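Local coordinates for SusD superfamily protein (Bacteroides fragilis, PDB 3L22) that probably binds sugars at the bacterial outer membrane as a member of the SusD family, and carries zinc ions in the crystal, at residues H197-A202 against T228-P233; T193-A198 against L319-I324; M72-G75 against E80-D83; N133-P138 against P427-E432; G284-P289 against E388-G393. All blocks are in the same frame, centred on the assembly; numbering follows the deposited sequence.

Contact 1: residues H197-A202 against T228-P233; sequences HATQAA and TGYSLP. With ZN (zinc ion), chain B.
Ala201, in the first turn of helix 200-213, faces loop 228-233, with its CA 7.4 Å from the CA of Thr228. The contact itself is made by Tyr230. Its CG swings beside the backbone N (chi1 -59°), and the ring reaches from the loop to the helix start. The Ala201 methyl meets the phenol end of this ring obliquely. Ala201 CB lies 3.6 Å from Tyr230 CE2 and 3.4 Å from Tyr230 OH. Thr199 OG1 is a looser neighbour, 3.9 Å from Tyr230 OH. Thr199 OG1 is engaged elsewhere. Thr199 is the N-cap of the helix, and its OG1 accepts from Ala202 N at 3.1 Å, with a fairly straight N-H...O angle of 158°. The bond fixes the Thr199 side chain beside the phenol. Just upstream, His197 ND1 binds zinc at 2.0 Å. Two waters and Glu119 complete the ligands seen on this metal. Ala201 and Tyr230 both also touch Ile250 of strand 249-253. Tyr230 packs on Tyr327 of helix 327-339 as well, while Ala202 turns to Phe251 of the same strand and to Phe122 of helix 113-131.

Contact 2: residues T193-A198 against L319-I324; sequences TGVTHA and LQWVPI. With ZN (zinc ion), chain B.
Trp321 reaches from the chain just before strand 322-326 to the last turn of helix 192-196, where Val195 and Thr196 receive it. The Trp321 CB points toward the helix. The first torsion (chi1 -69°) sets CG opposite the carbonyl carbon, and the indole is carried on in that direction. The six-membered ring arrives first. CE3 only grazes the helix, with Trp321 CE3 4.2 Å from Val195 CG1. CZ3 is the main point of contact. Trp321 CZ3 lies 3.8 Å from Val195 CG1, which sits at the ring edge, near its plane. Trp321 CZ3 also lies 3.5 Å from Thr196 CG2, which comes in obliquely. CH2 is next along the rim, and Trp321 CH2 meets the same methyl, Thr196 CG2, at 3.5 Å. Thr196 offers carbon here because its torsion (chi1 69°) puts OG1 between the backbone N and carbonyl carbon, where it bonds to Tyr192 O one turn back. Tyr244 meets the indole as well, with the ring planes about 25° apart. Strand 249-253 joins the two segments from outside. Its Ser252 pairs by backbone with Val195, and its Leu253 and Phe251 pair with Val322 and Ile324. After Thr196 the helix ends at zinc-binding His197, whose N still bonds to Thr193 O. Across 193-198 and 319-324 only carbons meet, so the contact is van der Waals and apolar. The one hydroxyl close by, Thr196 OG1, is already engaged within its own helix.

Contact 3: residues M72-G75 against E80-D83; sequences MNVG and ENAD
Asn81 and Gly75 are joined by the one hydrogen bond across this contact. Asn81 ND2 donates to Gly75 O at 3.0 Å, with an N-H...O angle of 163°. The acceptor lies close to the plane of the Asn81 amide. The donor, however, stands above the carbonyl plane of Gly75, 45° out of it. Beside this bond, Val74 CG1 rests on Asn81 CB at 3.8 Å. The other methyl, Val74 CG2, is 3.8 Å from Glu80 OE2, so the valine bridges two successive residues of the helix. The Asn81 group is placed by a CG anti to the backbone N (chi1 -169°), which sends the amide to the loop. Glu80 takes a different course. Its CG lies between the backbone N and carbonyl carbon and the chain bends at chi2, which brings the carboxylate nearer to Val74.

Further out, the Asn81 amide has two more partners. ND2 also bonds to Pro427 O, and OD1 to the hydroxyl of Tyr135. Three bonds thus fix its rotation. Glu80 OE2 is held by Thr69 OG1 of the preceding helix, and Asp78 OD1 takes the N-H of Gly75. Trp426 packs on both Val74 and Glu80. The loop begins at selenomethionine Met72, where positive phi and two bonds back into the last turn make a Schellman motif. The whole is a tight helix-loop-helix junction, closing helix 67-70 and opening helix 79-103, within the largely helical fold of the SusD family.

Contact 4: residues N133-P138 against P427-E432; sequences NLYPTP and PIPQVE
Tyr135 meets Pro427, Ile428 and Pro429 where two distant parts of the SusD fold come together, the loop after helix 113-131 and the chain leading into helix 430-435. The Tyr135 CB does not point at its partners, but the ring does reach them. Rotation about the first bond (chi1 -62°) turns CG away from the carbonyl carbon, and this swings the ring across to the second segment. The CD1-CE1 side of the ring makes all the contacts. Pro427 O lies at this edge, near the ring plane, 3.4 Å from Tyr135 CE1 and 3.7 Å from Tyr135 CD1. The edge of an aromatic ring is slightly positive, so a carbonyl oxygen there is probably favourable.

Ile428 starts out with its CB away from the tyrosine. Two torsions bring its tip back. CG1 stands beside the backbone N (chi1 -61°), and the chain then bends again at chi2 (-56°). Ile428 CD1 ends 4.0 Å from Tyr135 CD1, oblique to the ring. The CG2 branch takes the place anti to the backbone N and has no part in the touch.

Trp85 of helix 79-103 packs edge-to-face with Tyr135 and touches both Ile428 and Pro429. Trp85 NE1 in turn bonds to Glu432 OE1, while Glu432 OE2 forms a salt bridge with Arg151. Pro429 is the N-cap residue of helix 430-435. Its side chain crosses that of the tyrosine at about a right angle, with Pro429 CD 3.8 Å from Tyr135 CE1.

Contact 5: residues G284-P289 against E388-G393; sequences GIMSKP and EFIGEG
Ile390, with its CB toward 284-289, meets Ile285 and selenomethionine Met286, and these three buried residues make the whole contact. Met286 is extended beyond CG and crosses Ile390 at about a right angle. Its terminal methyl CE sits against the CG2 branch and the CD1 tip of the isoleucine, with Met286 CE 4.0 Å from Ile390 CG2 and 4.0 Å from Ile390 CD1. With CG1 anti to the backbone N (chi1 -170°), Ile390 carries CD1 out to its partners. Ile285 adds one lighter touch, Ile285 CG2 to Ile390 CD1 at 4.2 Å. Its CB points toward the other segment, but the end of the chain leads off to Tyr291 and helix 374-388.

The other side of 284-289 is polar and reaches solvent. Ser287 and Lys288 are partly exposed, and Pro289 is exposed. The short 3-10 turn that presents Ile285 and Met286 is held by Gly284 O, which accepts twice, from Ser287 OG at 2.6 Å and from Ser287 N at 2.9 Å. The hydroxyl lies in the carbonyl plane.

Across the contact the surroundings are buried and charged. Glu392 forms salt bridges with Lys311 and Arg326, and Lys311 also bonds to Ile390 O. Ile390 itself stands in a type II beta turn from Phe389 to Glu392. Gly391 takes the positive phi usual at the third position. The turn links helix 374-388 to helix 395-401 in the SusD-family part of the chain.

Overall arrangement
All five contacts are mainly buried, but they differ in depth and chemistry. Contact 2 lies deepest, about 12 Å from the chain centre to its own. Contacts 1 and 2 share His197, a zinc ligand that takes no part in either packing. Contact 2 joins carbons alone, while contact 1 also brings in the Tyr230 hydroxyl. Contacts 3 and 4 lie next to each other, on the side of the chain opposite contact 1. They are joined through one asparagine side chain, and this pair is the more polar. Contact 5 is apolar at its meeting point, with exposed Pro289 at one end. It touches contact 2 where Pro323 packs on Glu392. Contacts 1, 2 and 5 are nested in the long loop closed by contact 4.

Contact 1: residues H197-A202 against T228-P233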
# COMPACT_ATOMS: atom_id res chain seq x y z
N HIS A 197 7.49 -5.15 -12.57
CA HIS A 197 8.67 -5.52 -11.77
C HIS A 197 9.10 -4.30 -11.00
O HIS A 197 8.85 -3.17 -11.45
CB HIS A 197 9.85 -5.99 -12.64
CG HIS A 197 9.68 -7.35 -13.25
ND1 HIS A 197 10.73 -8.08 -13.75
CD2 HIS A 197 8.57 -8.10 -13.44
CE1 HIS A 197 10.29 -9.23 -14.22
NE2 HIS A 197 8.98 -9.27 -14.04
N ALA A 198 9.76 -4.52 -9.86
CA ALA A 198 10.35 -3.45 -9.08
C ALA A 198 11.47 -2.73 -9.82
O ALA A 198 12.46 -3.35 -10.25
CB ALA A 198 10.89 -3.99 -7.72
N THR A 199 11.30 -1.43 -9.97
CA THR A 199 12.31 -0.53 -10.49
C THR A 199 13.01 0.18 -9.34
O THR A 199 12.58 0.09 -8.18
CB THR A 199 11.66 0.53 -11.38
OG1 THR A 199 10.58 1.17 -10.66
CG2 THR A 199 11.17 -0.10 -12.70
N GLN A 200 14.07 0.92 -9.66
CA GLN A 200 14.68 1.80 -8.69
C GLN A 200 13.65 2.77 -8.13
O GLN A 200 13.60 2.97 -6.90
CB GLN A 200 15.87 2.55 -9.31
CG GLN A 200 16.99 1.58 -9.68
CD GLN A 200 18.25 2.27 -10.12
OE1 GLN A 200 18.55 3.38 -9.64
NE2 GLN A 200 19.00 1.64 -11.05
N ALA A 201 12.80 3.33 -8.99
CA ALA A 201 11.69 4.20 -8.52
C ALA A 201 10.76 3.53 -7.52
O ALA A 201 10.38 4.15 -6.53
CB ALA A 201 10.87 4.72 -9.72
N ALA A 202 10.39 2.28 -7.76
CA ALA A 202 9.55 1.56 -6.81
C ALA A 202 10.23 1.37 -5.43
O ALA A 202 9.61 1.54 -4.38
CB ALA A 202 9.17 0.19 -7.40
N THR A 228 12.35 9.74 -11.01
CA THR A 228 12.36 10.65 -12.15
C THR A 228 11.76 9.94 -13.37
O THR A 228 11.66 8.71 -13.42
CB THR A 228 13.80 11.07 -12.50
OG1 THR A 228 14.54 9.89 -12.80
CG2 THR A 228 14.50 11.85 -11.32
N GLY A 229 11.34 10.75 -14.33
CA GLY A 229 10.88 10.27 -15.63
C GLY A 229 9.37 10.05 -15.75
O GLY A 229 8.89 9.71 -16.84
N TYR A 230 8.63 10.20 -14.64
CA TYR A 230 7.18 10.01 -14.65
C TYR A 230 6.47 11.35 -14.83
O TYR A 230 7.09 12.41 -14.74
CB TYR A 230 6.69 9.32 -13.38
CG TYR A 230 7.32 7.97 -13.17
CD1 TYR A 230 6.75 6.81 -13.70
CD2 TYR A 230 8.52 7.84 -12.47
CE1 TYR A 230 7.34 5.57 -13.51
CE2 TYR A 230 9.11 6.58 -12.27
CZ TYR A 230 8.52 5.47 -12.78
OH TYR A 230 9.12 4.25 -12.61
N SER A 231 5.17 11.32 -15.09
CA SER A 231 4.40 12.54 -15.19
C SER A 231 2.97 12.30 -14.75
O SER A 231 2.62 11.18 -14.39
CB SER A 231 4.49 13.06 -16.63
OG SER A 231 4.02 12.08 -17.51
N LEU A 232 2.18 13.38 -14.69
CA LEU A 232 0.80 13.34 -14.34
C LEU A 232 0.02 13.59 -15.61
O LEU A 232 -0.09 14.73 -16.05
CB LEU A 232 0.45 14.45 -13.33
CG LEU A 232 1.13 14.45 -11.96
CD1 LEU A 232 0.63 15.64 -11.14
CD2 LEU A 232 0.90 13.11 -11.25
N PRO A 233 -0.51 12.52 -16.23
CA PRO A 233 -1.40 12.76 -17.38
C PRO A 233 -2.64 13.58 -16.99
O PRO A 233 -3.09 13.53 -15.85
CB PRO A 233 -1.81 11.34 -17.78
CG PRO A 233 -0.72 10.45 -17.21
CD PRO A 233 -0.30 11.10 -15.97
ZN ZN B . 12.67 -7.63 -13.58
O HOH W 1 12.92 -6.02 -14.63
O HOH W 2 14.01 -9.25 -14.40

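Contact 2: residues T193-A198 against L319-I324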
# COMPACT_ATOMS: atom_id res chain seq x y z
N THR A 193 6.92 -4.27 -18.17
CA THR A 193 7.98 -4.75 -17.27
C THR A 193 8.41 -3.69 -16.26
O THR A 193 8.70 -4.02 -15.09
CB THR A 193 9.16 -5.25 -18.06
OG1 THR A 193 8.69 -6.24 -19.00
CG2 THR A 193 10.17 -5.91 -17.14
N GLY A 194 8.43 -2.42 -16.69
CA GLY A 194 8.77 -1.33 -15.79
C GLY A 194 7.73 -1.10 -14.69
O GLY A 194 8.07 -0.64 -13.62
N VAL A 195 6.47 -1.42 -14.96
CA VAL A 195 5.41 -1.18 -13.98
C VAL A 195 5.17 -2.41 -13.12
O VAL A 195 4.79 -2.26 -11.97
CB VAL A 195 4.11 -0.71 -14.67
CG1 VAL A 195 2.91 -0.62 -13.67
CG2 VAL A 195 4.39 0.64 -15.41
N THR A 196 5.42 -3.61 -13.63
CA THR A 196 5.06 -4.84 -12.93
C THR A 196 6.25 -5.56 -12.28
O THR A 196 6.02 -6.48 -11.50
CB THR A 196 4.33 -5.81 -13.84
OG1 THR A 196 5.24 -6.30 -14.83
CG2 THR A 196 3.11 -5.08 -14.52
N HIS A 197 7.49 -5.15 -12.57
CA HIS A 197 8.67 -5.52 -11.77
C HIS A 197 9.10 -4.30 -11.00
O HIS A 197 8.85 -3.17 -11.45
CB HIS A 197 9.85 -5.99 -12.64
CG HIS A 197 9.68 -7.35 -13.25
ND1 HIS A 197 10.73 -8.08 -13.75
CD2 HIS A 197 8.57 -8.10 -13.44
CE1 HIS A 197 10.29 -9.23 -14.22
NE2 HIS A 197 8.98 -9.27 -14.04
N ALA A 198 9.76 -4.52 -9.86
CA ALA A 198 10.35 -3.45 -9.08
C ALA A 198 11.47 -2.73 -9.82
O ALA A 198 12.46 -3.35 -10.25
CB ALA A 198 10.89 -3.99 -7.72
N LEU A 319 -9.95 -7.65 -14.34
CA LEU A 319 -8.63 -7.47 -14.97
C LEU A 319 -7.94 -6.16 -14.57
O LEU A 319 -6.80 -5.94 -14.95
CB LEU A 319 -8.72 -7.57 -16.48
CG LEU A 319 -8.95 -8.97 -17.04
CD1 LEU A 319 -9.39 -8.91 -18.49
CD2 LEU A 319 -7.65 -9.79 -16.86
N GLN A 320 -8.61 -5.30 -13.83
CA GLN A 320 -7.98 -4.03 -13.47
C GLN A 320 -6.78 -4.26 -12.56
O GLN A 320 -6.86 -5.01 -11.57
CB GLN A 320 -8.97 -3.07 -12.84
CG GLN A 320 -10.01 -2.58 -13.85
CD GLN A 320 -11.24 -1.87 -13.21
OE1 GLN A 320 -12.02 -2.46 -12.43
NE2 GLN A 320 -11.42 -0.60 -13.57
N TRP A 321 -5.66 -3.64 -12.91
CA TRP A 321 -4.45 -3.72 -12.10
C TRP A 321 -4.60 -2.95 -10.77
O TRP A 321 -5.36 -1.98 -10.68
CB TRP A 321 -3.28 -3.12 -12.87
CG TRP A 321 -2.82 -3.90 -14.08
CD1 TRP A 321 -3.52 -4.87 -14.78
CD2 TRP A 321 -1.60 -3.71 -14.77
NE1 TRP A 321 -2.76 -5.33 -15.82
CE2 TRP A 321 -1.58 -4.63 -15.85
CE3 TRP A 321 -0.50 -2.87 -14.58
CZ2 TRP A 321 -0.52 -4.70 -16.75
CZ3 TRP A 321 0.57 -2.96 -15.50
CH2 TRP A 321 0.55 -3.87 -16.54
N VAL A 322 -3.92 -3.45 -9.74
CA VAL A 322 -3.89 -2.85 -8.44
C VAL A 322 -2.68 -1.91 -8.41
O VAL A 322 -1.54 -2.37 -8.51
CB VAL A 322 -3.82 -3.92 -7.34
CG1 VAL A 322 -3.76 -3.29 -5.89
CG2 VAL A 322 -5.04 -4.87 -7.51
N PRO A 323 -2.92 -0.59 -8.33
CA PRO A 323 -1.84 0.40 -8.30
C PRO A 323 -1.23 0.56 -6.90
O PRO A 323 -1.93 0.97 -5.94
CB PRO A 323 -2.56 1.67 -8.72
CG PRO A 323 -3.93 1.52 -8.16
CD PRO A 323 -4.24 0.05 -8.21
N ILE A 324 0.05 0.22 -6.76
CA ILE A 324 0.74 0.34 -5.47
C ILE A 324 1.36 1.74 -5.34
O ILE A 324 1.08 2.43 -4.39
CB ILE A 324 1.81 -0.77 -5.31
CG1 ILE A 324 1.15 -2.17 -5.41
CG2 ILE A 324 2.61 -0.63 -4.03
CD1 ILE A 324 0.07 -2.48 -4.38
ZN ZN B . 12.67 -7.63 -13.58
O HOH W 1 12.92 -6.02 -14.63
O HOH W 2 14.01 -9.25 -14.40

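Contact 3: residues M72-G75 against E80-D83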
# COMPACT_ATOMS: atom_id res chain seq x y z
N MSE A 72 -13.11 -1.78 13.01
CA MSE A 72 -11.97 -1.76 13.94
C MSE A 72 -12.20 -2.80 15.04
O MSE A 72 -12.04 -2.53 16.22
CB MSE A 72 -11.72 -0.36 14.53
CG MSE A 72 -11.63 0.73 13.52
SE MSE A 72 -10.17 0.52 12.24
CE MSE A 72 -8.67 0.91 13.42
N ASN A 73 -12.55 -4.01 14.60
CA ASN A 73 -12.96 -5.05 15.51
C ASN A 73 -12.33 -6.39 15.17
O ASN A 73 -12.89 -7.41 15.47
CB ASN A 73 -14.49 -5.16 15.49
CG ASN A 73 -15.04 -5.95 16.67
OD1 ASN A 73 -14.60 -5.75 17.80
ND2 ASN A 73 -15.99 -6.84 16.42
N VAL A 74 -11.14 -6.39 14.57
CA VAL A 74 -10.52 -7.62 14.11
C VAL A 74 -9.88 -8.36 15.28
O VAL A 74 -9.14 -7.74 16.08
CB VAL A 74 -9.48 -7.39 12.99
CG1 VAL A 74 -8.67 -8.66 12.77
CG2 VAL A 74 -10.20 -6.94 11.71
N GLY A 75 -10.21 -9.65 15.40
CA GLY A 75 -9.72 -10.54 16.45
C GLY A 75 -8.78 -11.60 15.92
O GLY A 75 -8.40 -11.59 14.74
N GLU A 80 -9.53 -12.26 7.50
CA GLU A 80 -8.59 -11.31 6.90
C GLU A 80 -7.26 -11.23 7.68
O GLU A 80 -6.21 -10.95 7.10
CB GLU A 80 -9.20 -9.92 6.70
CG GLU A 80 -9.67 -9.17 7.95
CD GLU A 80 -11.17 -9.35 8.22
OE1 GLU A 80 -11.67 -10.51 8.10
OE2 GLU A 80 -11.84 -8.35 8.56
N ASN A 81 -7.31 -11.51 8.99
CA ASN A 81 -6.13 -11.57 9.82
C ASN A 81 -5.30 -12.84 9.52
O ASN A 81 -4.14 -12.75 9.20
CB ASN A 81 -6.56 -11.45 11.30
CG ASN A 81 -5.40 -11.23 12.26
OD1 ASN A 81 -4.21 -11.20 11.87
ND2 ASN A 81 -5.74 -11.08 13.57
N ALA A 82 -5.93 -14.00 9.56
CA ALA A 82 -5.29 -15.26 9.24
C ALA A 82 -4.73 -15.27 7.81
O ALA A 82 -3.59 -15.70 7.57
CB ALA A 82 -6.29 -16.42 9.43
N ASP A 83 -5.51 -14.76 6.87
CA ASP A 83 -5.07 -14.75 5.49
C ASP A 83 -3.93 -13.78 5.23
O ASP A 83 -2.99 -14.14 4.55
CB ASP A 83 -6.20 -14.41 4.53
CG ASP A 83 -7.33 -15.48 4.51
OD1 ASP A 83 -7.17 -16.61 5.05
OD2 ASP A 83 -8.40 -15.14 3.95

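Contact 4: residues N133-P138 against P427-E432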
# COMPACT_ATOMS: atom_id res chain seq x y z
N ASN A 133 2.24 -2.23 9.27
CA ASN A 133 1.14 -1.27 9.33
C ASN A 133 -0.20 -1.89 9.75
O ASN A 133 -1.26 -1.26 9.58
CB ASN A 133 1.02 -0.56 7.98
CG ASN A 133 2.07 0.50 7.79
OD1 ASN A 133 1.94 1.60 8.35
ND2 ASN A 133 3.13 0.19 7.03
N LEU A 134 -0.14 -3.08 10.36
CA LEU A 134 -1.31 -3.76 10.95
C LEU A 134 -1.12 -4.18 12.41
O LEU A 134 -1.97 -3.90 13.25
CB LEU A 134 -1.72 -4.97 10.11
CG LEU A 134 -2.28 -4.62 8.72
CD1 LEU A 134 -2.30 -5.87 7.82
CD2 LEU A 134 -3.67 -3.95 8.87
N TYR A 135 0.01 -4.81 12.73
CA TYR A 135 0.22 -5.47 14.01
C TYR A 135 0.80 -4.59 15.14
O TYR A 135 0.33 -4.67 16.25
CB TYR A 135 0.99 -6.78 13.79
CG TYR A 135 0.18 -7.71 12.91
CD1 TYR A 135 -0.88 -8.47 13.45
CD2 TYR A 135 0.41 -7.80 11.54
CE1 TYR A 135 -1.67 -9.31 12.64
CE2 TYR A 135 -0.40 -8.63 10.73
CZ TYR A 135 -1.42 -9.38 11.27
OH TYR A 135 -2.16 -10.21 10.46
N PRO A 136 1.78 -3.71 14.86
CA PRO A 136 2.32 -2.96 15.98
C PRO A 136 1.69 -1.58 16.12
O PRO A 136 1.23 -1.00 15.13
CB PRO A 136 3.78 -2.77 15.59
CG PRO A 136 3.72 -2.61 14.12
CD PRO A 136 2.64 -3.56 13.67
N THR A 137 1.76 -1.05 17.33
CA THR A 137 1.61 0.37 17.53
C THR A 137 2.60 1.08 16.60
O THR A 137 3.74 0.62 16.48
CB THR A 137 1.93 0.72 18.99
OG1 THR A 137 1.01 0.02 19.81
CG2 THR A 137 1.83 2.23 19.28
N PRO A 138 2.19 2.19 15.96
CA PRO A 138 3.09 2.86 15.03
C PRO A 138 4.34 3.43 15.69
O PRO A 138 4.36 3.79 16.86
CB PRO A 138 2.23 4.00 14.46
CG PRO A 138 1.20 4.24 15.50
CD PRO A 138 0.88 2.86 15.97
N PRO A 427 -4.46 -8.03 16.36
CA PRO A 427 -3.69 -8.90 17.23
C PRO A 427 -3.02 -10.00 16.40
O PRO A 427 -3.50 -10.34 15.31
CB PRO A 427 -4.75 -9.49 18.15
CG PRO A 427 -5.99 -9.59 17.23
CD PRO A 427 -5.90 -8.36 16.37
N ILE A 428 -1.93 -10.56 16.91
CA ILE A 428 -1.27 -11.68 16.29
C ILE A 428 -2.30 -12.82 16.15
O ILE A 428 -2.94 -13.15 17.13
CB ILE A 428 -0.05 -12.19 17.09
CG1 ILE A 428 1.03 -11.08 17.24
CG2 ILE A 428 0.52 -13.45 16.41
CD1 ILE A 428 1.54 -10.47 15.92
N PRO A 429 -2.48 -13.38 14.93
CA PRO A 429 -3.61 -14.31 14.73
C PRO A 429 -3.40 -15.67 15.33
O PRO A 429 -2.27 -16.11 15.51
CB PRO A 429 -3.71 -14.44 13.20
CG PRO A 429 -2.32 -14.14 12.74
CD PRO A 429 -1.87 -13.02 13.64
N GLN A 430 -4.51 -16.36 15.57
CA GLN A 430 -4.49 -17.74 16.08
C GLN A 430 -3.61 -18.70 15.26
O GLN A 430 -2.98 -19.57 15.85
CB GLN A 430 -5.92 -18.29 16.17
CG GLN A 430 -6.07 -19.73 16.72
CD GLN A 430 -5.66 -19.88 18.19
OE1 GLN A 430 -5.24 -18.92 18.86
NE2 GLN A 430 -5.82 -21.10 18.71
N VAL A 431 -3.57 -18.54 13.93
CA VAL A 431 -2.71 -19.42 13.12
C VAL A 431 -1.26 -19.38 13.59
O VAL A 431 -0.61 -20.40 13.69
CB VAL A 431 -2.78 -19.13 11.59
CG1 VAL A 431 -4.11 -19.54 11.05
CG2 VAL A 431 -2.48 -17.66 11.27
N GLU A 432 -0.76 -18.20 13.94
CA GLU A 432 0.58 -18.07 14.48
C GLU A 432 0.67 -18.57 15.93
O GLU A 432 1.62 -19.29 16.30
CB GLU A 432 1.03 -16.60 14.40
CG GLU A 432 2.45 -16.30 14.87
CD GLU A 432 3.56 -16.83 13.96
OE1 GLU A 432 3.28 -17.30 12.86
OE2 GLU A 432 4.74 -16.74 14.37

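Contact 5: residues G284-P289 against E388-G393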
# COMPACT_ATOMS: atom_id res chain seq x y z
N GLY A 284 -16.46 11.63 5.30
CA GLY A 284 -15.14 11.39 4.75
C GLY A 284 -14.70 12.54 3.84
O GLY A 284 -15.34 13.57 3.79
N ILE A 285 -13.63 12.33 3.10
CA ILE A 285 -13.02 13.36 2.27
C ILE A 285 -14.02 13.98 1.29
O ILE A 285 -14.04 15.21 1.11
CB ILE A 285 -11.75 12.84 1.53
CG1 ILE A 285 -11.00 14.01 0.82
CG2 ILE A 285 -12.06 11.74 0.51
CD1 ILE A 285 -10.62 15.17 1.75
N MSE A 286 -14.87 13.17 0.69
CA MSE A 286 -15.81 13.69 -0.29
C MSE A 286 -17.03 14.34 0.34
O MSE A 286 -17.88 14.77 -0.39
CB MSE A 286 -16.21 12.61 -1.31
CG MSE A 286 -15.06 12.17 -2.16
SE MSE A 286 -15.78 11.26 -3.74
CE MSE A 286 -14.26 10.52 -4.63
N SER A 287 -17.11 14.41 1.68
CA SER A 287 -18.07 15.27 2.35
C SER A 287 -17.57 16.69 2.48
O SER A 287 -18.33 17.53 2.90
CB SER A 287 -18.36 14.76 3.77
OG SER A 287 -17.31 15.03 4.68
N LYS A 288 -16.29 16.95 2.21
CA LYS A 288 -15.76 18.28 2.41
C LYS A 288 -15.90 19.11 1.12
O LYS A 288 -15.55 18.62 0.05
CB LYS A 288 -14.29 18.21 2.80
CG LYS A 288 -14.03 17.45 4.11
CD LYS A 288 -12.55 17.43 4.40
CE LYS A 288 -12.16 16.43 5.49
NZ LYS A 288 -12.06 17.10 6.76
N PRO A 289 -16.38 20.37 1.22
CA PRO A 289 -16.64 21.05 -0.07
C PRO A 289 -15.43 21.31 -1.00
O PRO A 289 -15.61 21.14 -2.22
CB PRO A 289 -17.37 22.33 0.35
CG PRO A 289 -18.17 21.91 1.55
CD PRO A 289 -17.26 20.92 2.29
N GLU A 388 -7.09 12.05 -3.78
CA GLU A 388 -6.31 11.40 -4.83
C GLU A 388 -6.27 9.87 -4.67
O GLU A 388 -6.35 9.19 -5.68
CB GLU A 388 -4.90 11.97 -4.88
CG GLU A 388 -4.06 11.59 -6.12
CD GLU A 388 -4.50 12.25 -7.42
OE1 GLU A 388 -5.00 13.41 -7.41
OE2 GLU A 388 -4.31 11.60 -8.47
N PHE A 389 -6.14 9.35 -3.43
CA PHE A 389 -5.92 7.93 -3.18
C PHE A 389 -7.07 7.18 -2.53
O PHE A 389 -6.91 6.07 -2.01
CB PHE A 389 -4.56 7.75 -2.47
CG PHE A 389 -3.46 8.12 -3.35
CD1 PHE A 389 -3.11 7.29 -4.41
CD2 PHE A 389 -2.85 9.36 -3.25
CE1 PHE A 389 -2.11 7.67 -5.30
CE2 PHE A 389 -1.88 9.74 -4.14
CZ PHE A 389 -1.54 8.90 -5.17
N ILE A 390 -8.27 7.75 -2.64
CA ILE A 390 -9.47 7.06 -2.22
C ILE A 390 -9.54 5.73 -2.96
O ILE A 390 -9.42 5.67 -4.19
CB ILE A 390 -10.76 7.93 -2.39
CG1 ILE A 390 -11.96 7.25 -1.69
CG2 ILE A 390 -11.09 8.26 -3.87
CD1 ILE A 390 -13.20 8.21 -1.49
N GLY A 391 -9.71 4.66 -2.19
CA GLY A 391 -9.75 3.31 -2.76
C GLY A 391 -8.44 2.68 -3.18
O GLY A 391 -8.44 1.60 -3.82
N GLU A 392 -7.31 3.29 -2.83
CA GLU A 392 -6.00 2.82 -3.36
C GLU A 392 -5.00 2.34 -2.28
O GLU A 392 -3.80 2.45 -2.43
CB GLU A 392 -5.37 3.87 -4.30
CG GLU A 392 -6.11 3.95 -5.63
CD GLU A 392 -5.47 4.90 -6.64
OE1 GLU A 392 -4.21 4.91 -6.80
OE2 GLU A 392 -6.24 5.66 -7.26
N GLY A 393 -5.51 1.78 -1.20
CA GLY A 393 -4.69 0.95 -0.31
C GLY A 393 -3.78 1.77 0.59
O GLY A 393 -2.78 1.25 1.04